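Local coordinates for tryptophan--tRNA ligase (Mycoplasma pneumoniae, PDB 2YY5), which probably charges tRNA(Trp) with tryptophan at the expense of ATP, as a homodimeric class I aminoacyl-tRNA synthetase, at residues L64-L69 / E312-C317; T253-L258 / N273-Y278. The protein carries 1 engineered substitution. One frame throughout, in Å; residues are numbered along the deposited sequence.

Interaction 1. Residues L64-L69 / E312-C317; sequences LVRTLL and EQVFNC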
# COMPACT_ATOMS: atom_id res chain seq x y z
N LEU B 64 24.08 0.64 4.39
CA LEU B 64 23.51 0.40 5.70
C LEU B 64 23.84 -1.00 6.19
O LEU B 64 24.20 -1.19 7.35
CB LEU B 64 21.99 0.59 5.69
CG LEU B 64 21.28 0.52 7.05
CD1 LEU B 64 21.76 1.64 7.96
CD2 LEU B 64 19.79 0.64 6.84
N VAL B 65 23.73 -1.99 5.31
CA VAL B 65 24.02 -3.36 5.69
C VAL B 65 25.46 -3.47 6.17
O VAL B 65 25.74 -4.16 7.15
CB VAL B 65 23.80 -4.35 4.53
CG1 VAL B 65 24.26 -5.74 4.94
CG2 VAL B 65 22.32 -4.41 4.17
N ARG B 66 26.37 -2.80 5.48
CA ARG B 66 27.76 -2.83 5.90
C ARG B 66 27.95 -2.19 7.27
O ARG B 66 28.69 -2.70 8.11
CB ARG B 66 28.65 -2.14 4.86
CG ARG B 66 28.96 -3.01 3.65
CD ARG B 66 30.13 -2.44 2.88
NE ARG B 66 29.90 -1.05 2.50
CZ ARG B 66 30.84 -0.24 2.03
NH1 ARG B 66 30.54 1.01 1.72
NH2 ARG B 66 32.08 -0.68 1.89
N THR B 67 27.27 -1.07 7.51
CA THR B 67 27.37 -0.40 8.80
C THR B 67 26.88 -1.31 9.92
O THR B 67 27.53 -1.45 10.96
CB THR B 67 26.55 0.91 8.83
OG1 THR B 67 27.12 1.85 7.91
CG2 THR B 67 26.56 1.51 10.23
N LEU B 68 25.73 -1.94 9.71
CA LEU B 68 25.16 -2.83 10.72
C LEU B 68 26.08 -4.01 11.03
O LEU B 68 26.15 -4.46 12.17
CB LEU B 68 23.79 -3.34 10.27
CG LEU B 68 22.73 -2.24 10.13
CD1 LEU B 68 21.41 -2.83 9.67
CD2 LEU B 68 22.57 -1.53 11.48
N LEU B 69 26.79 -4.49 10.02
CA LEU B 69 27.73 -5.59 10.20
C LEU B 69 28.98 -5.06 10.88
O LEU B 69 29.46 -5.63 11.87
CB LEU B 69 28.09 -6.20 8.84
CG LEU B 69 27.32 -7.44 8.35
CD1 LEU B 69 25.87 -7.38 8.76
CD2 LEU B 69 27.44 -7.53 6.83
N GLU B 312 29.55 -9.07 -2.04
CA GLU B 312 29.06 -10.45 -1.98
C GLU B 312 28.51 -10.76 -0.59
O GLU B 312 27.45 -11.37 -0.45
CB GLU B 312 30.20 -11.44 -2.31
CG GLU B 312 31.51 -11.16 -1.55
CD GLU B 312 31.98 -12.32 -0.67
OE1 GLU B 312 33.00 -12.15 0.04
OE2 GLU B 312 31.34 -13.40 -0.69
N GLN B 313 29.24 -10.33 0.43
CA GLN B 313 28.84 -10.53 1.81
C GLN B 313 27.47 -9.91 2.07
O GLN B 313 26.62 -10.51 2.73
CB GLN B 313 29.87 -9.91 2.75
CG GLN B 313 31.04 -10.84 3.03
CD GLN B 313 32.10 -10.20 3.90
OE1 GLN B 313 31.79 -9.55 4.89
NE2 GLN B 313 33.36 -10.40 3.53
N VAL B 314 27.26 -8.71 1.56
CA VAL B 314 25.99 -8.04 1.75
C VAL B 314 24.87 -8.82 1.08
O VAL B 314 23.82 -9.05 1.67
CB VAL B 314 26.02 -6.61 1.17
CG1 VAL B 314 24.59 -6.03 1.15
CG2 VAL B 314 26.96 -5.74 2.02
N PHE B 315 25.13 -9.23 -0.16
CA PHE B 315 24.16 -9.97 -0.93
C PHE B 315 23.75 -11.28 -0.27
O PHE B 315 22.56 -11.56 -0.12
CB PHE B 315 24.70 -10.24 -2.34
CG PHE B 315 23.73 -10.97 -3.21
CD1 PHE B 315 22.57 -10.33 -3.66
CD2 PHE B 315 23.93 -12.30 -3.54
CE1 PHE B 315 21.62 -11.02 -4.41
CE2 PHE B 315 22.98 -13.00 -4.30
CZ PHE B 315 21.83 -12.36 -4.73
N ASN B 316 24.73 -12.09 0.14
CA ASN B 316 24.43 -13.37 0.78
C ASN B 316 23.66 -13.16 2.08
O ASN B 316 22.74 -13.93 2.43
CB ASN B 316 25.72 -14.16 1.06
CG ASN B 316 26.57 -14.36 -0.19
OD1 ASN B 316 26.05 -14.65 -1.27
ND2 ASN B 316 27.89 -14.21 -0.04
N CYS B 317 24.06 -12.12 2.81
CA CYS B 317 23.44 -11.78 4.07
C CYS B 317 21.96 -11.48 3.86
O CYS B 317 21.09 -12.06 4.54
CB CYS B 317 24.12 -10.56 4.67
SG CYS B 317 23.27 -9.94 6.12
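V65 and V314 each hold CG1 anti to the backbone N (chi1 174° and 169°), which sends this branch of either valine into the gap between helices 54-71 and 311-340, where the two CG1 methyls meet at 3.8 Å. V314 CG1 also lies 3.9 Å from V65 CB, and V65 CG1 reaches the second branch of V314 as well, CG2 at 4.0 Å. That CG2 turns to the next residue on the helix, touching R66 CG at 3.8 Å, so that V314 spans V65 and the aliphatic start of the arginine. The two segments cross nearly at right angles (89°), with their axes 10.0 Å apart, a geometry that confines the meeting to a small apolar patch. Helix 54-71 lies in the crossover between the parallel strands 37-42 and 78-82 of the Rossmann-like catalytic core of class I synthetases. V65 rests against V42 and L80 on those strands, and C317 extends the same layer, packing on L80 and bringing its SG to 4.5 Å from V65 CG1. No hydrogen bond joins the two segments; beyond its methylenes, R66 carries its charge to a salt bridge with D63.

Interaction 2. Residues T253-L258 / N273-Y278; sequences TILKAL and NDLEAY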
# COMPACT_ATOMS: atom_id res chain seq x y z
N THR B 253 25.78 12.91 28.01
CA THR B 253 25.19 11.58 27.91
C THR B 253 25.74 10.81 26.69
O THR B 253 25.77 9.58 26.71
CB THR B 253 23.60 11.61 27.92
OG1 THR B 253 23.09 11.01 26.73
CG2 THR B 253 23.07 13.03 28.04
N ILE B 254 26.18 11.53 25.66
CA ILE B 254 26.75 10.89 24.47
C ILE B 254 28.07 10.27 24.87
O ILE B 254 28.37 9.12 24.52
CB ILE B 254 27.06 11.89 23.33
CG1 ILE B 254 25.76 12.43 22.73
CG2 ILE B 254 27.89 11.21 22.24
CD1 ILE B 254 25.95 13.62 21.82
N LEU B 255 28.86 11.06 25.61
CA LEU B 255 30.17 10.64 26.10
C LEU B 255 30.03 9.37 26.95
O LEU B 255 30.80 8.43 26.80
CB LEU B 255 30.80 11.76 26.95
CG LEU B 255 32.33 11.92 27.03
CD1 LEU B 255 32.70 12.44 28.41
CD2 LEU B 255 33.04 10.61 26.78
N LYS B 256 29.04 9.35 27.84
CA LYS B 256 28.82 8.19 28.70
C LYS B 256 28.53 6.92 27.89
O LYS B 256 29.04 5.84 28.22
CB LYS B 256 27.66 8.44 29.69
CG LYS B 256 27.48 7.29 30.69
CD LYS B 256 26.58 7.62 31.88
CE LYS B 256 25.10 7.57 31.53
NZ LYS B 256 24.23 7.78 32.73
N ALA B 257 27.72 7.05 26.85
CA ALA B 257 27.36 5.93 25.99
C ALA B 257 28.55 5.43 25.16
O ALA B 257 28.66 4.23 24.89
CB ALA B 257 26.20 6.34 25.07
N LEU B 258 29.42 6.34 24.76
CA LEU B 258 30.58 5.96 23.95
C LEU B 258 31.66 5.26 24.76
O LEU B 258 32.41 4.45 24.22
CB LEU B 258 31.16 7.19 23.26
CG LEU B 258 30.23 7.89 22.28
CD1 LEU B 258 30.97 9.06 21.62
CD2 LEU B 258 29.74 6.90 21.22
N ASN B 273 34.07 6.30 36.75
CA ASN B 273 32.63 6.17 36.56
C ASN B 273 31.80 7.40 36.91
O ASN B 273 30.63 7.47 36.55
CB ASN B 273 32.09 4.97 37.36
CG ASN B 273 30.71 4.53 36.88
OD1 ASN B 273 30.07 3.69 37.51
ND2 ASN B 273 30.26 5.09 35.76
N ASP B 274 32.40 8.36 37.60
CA ASP B 274 31.66 9.56 37.98
C ASP B 274 32.06 10.75 37.10
O ASP B 274 32.88 11.57 37.48
CB ASP B 274 31.93 9.90 39.45
CG ASP B 274 30.96 10.93 40.00
OD1 ASP B 274 30.30 11.61 39.19
OD2 ASP B 274 30.87 11.06 41.24
N LEU B 275 31.46 10.82 35.92
CA LEU B 275 31.74 11.90 34.97
C LEU B 275 31.59 13.31 35.57
O LEU B 275 32.42 14.19 35.34
CB LEU B 275 30.84 11.78 33.74
CG LEU B 275 30.96 10.56 32.82
CD1 LEU B 275 30.13 10.83 31.55
CD2 LEU B 275 32.42 10.32 32.44
N GLU B 276 30.51 13.52 36.33
CA GLU B 276 30.30 14.82 36.94
C GLU B 276 31.44 15.15 37.89
O GLU B 276 31.90 16.30 37.94
CB GLU B 276 28.97 14.87 37.69
CG GLU B 276 27.74 14.87 36.80
CD GLU B 276 26.52 15.45 37.49
OE1 GLU B 276 25.41 15.41 36.91
OE2 GLU B 276 26.69 15.96 38.62
N ALA B 277 31.90 14.14 38.64
CA ALA B 277 33.00 14.35 39.58
C ALA B 277 34.30 14.65 38.82
O ALA B 277 35.09 15.49 39.23
CB ALA B 277 33.19 13.11 40.46
N TYR B 278 34.50 13.98 37.69
CA TYR B 278 35.69 14.19 36.89
C TYR B 278 35.72 15.60 36.28
O TYR B 278 36.73 16.30 36.35
CB TYR B 278 35.74 13.16 35.75
CG TYR B 278 36.93 13.36 34.84
CD1 TYR B 278 38.18 12.83 35.17
CD2 TYR B 278 36.83 14.14 33.69
CE1 TYR B 278 39.30 13.07 34.38
CE2 TYR B 278 37.94 14.39 32.90
CZ TYR B 278 39.17 13.85 33.25
OH TYR B 278 40.28 14.11 32.46
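L275 reaches across to helix 246-259 with a single methyl, CD1, which comes down on the backbone end of K256 at 3.9 Å from its CB and 4.1 Å from its CA. The leucine has its CG anti to its own carbonyl carbon (chi1 -64°), and from there the extended side chain carries CD1 over to the opposing helix. This meeting is the packed side of the contact, with both L275 and L255 buried behind it. L255 forms its wider flank, bringing its own CD1 to 4.4 Å from L275 CD1, and is covered further by F279 and by L287 of helix 284-308. The lysine side is exposed. K256 lends only the root of its side chain to L275; the chain then bends and leads its ammonium group away from segment 273-278, toward D189, with which it forms a long, weak ion pair. Just before L275, the exposed D274 caps the helix: its OD1 accepts the A277 N-H at 3.0 Å in a fairly straight bond (155°), the nitrogen standing well above the carboxylate plane (73° out of it). The backbone bond from Y278 N to D274 O, 2.9 Å, closes the first turn. The negative carboxylate would also be expected to suit the partial positive charge of a helix start. L275 is the first residue after this cap, and its CB points toward helix 246-259. Such an aspartate N-cap followed at once by an inward-facing leucine opens the short helix 275-278, which packs within the all-helical region that follows the KMSKS motif, consistent with the C-terminal helical domain of tryptophanyl-tRNA synthetases.

Overall arrangement
Interaction 2 is nested inside the chain loop closed by interaction 1; their centres lie 32 Å apart and their nearest atoms about 13 Å, without touching. Both are apolar and lack hydrogen bonds across the segments, yet their settings differ. Interaction 1 sets helix 311-340 across helix 54-71, over strand 78-82 of the Rossmann-like core, whereas interaction 2 joins neighbouring helices farther from the chain centre, with an exposed lysine at its margin. The arginine of interaction 1 is held by a salt bridge on its own helix; the lysine of interaction 2 makes a long, weak ion pair. Helix 19-26 packs against residues of both first segments, 64-69 and 253-258, and so is common to their surroundings.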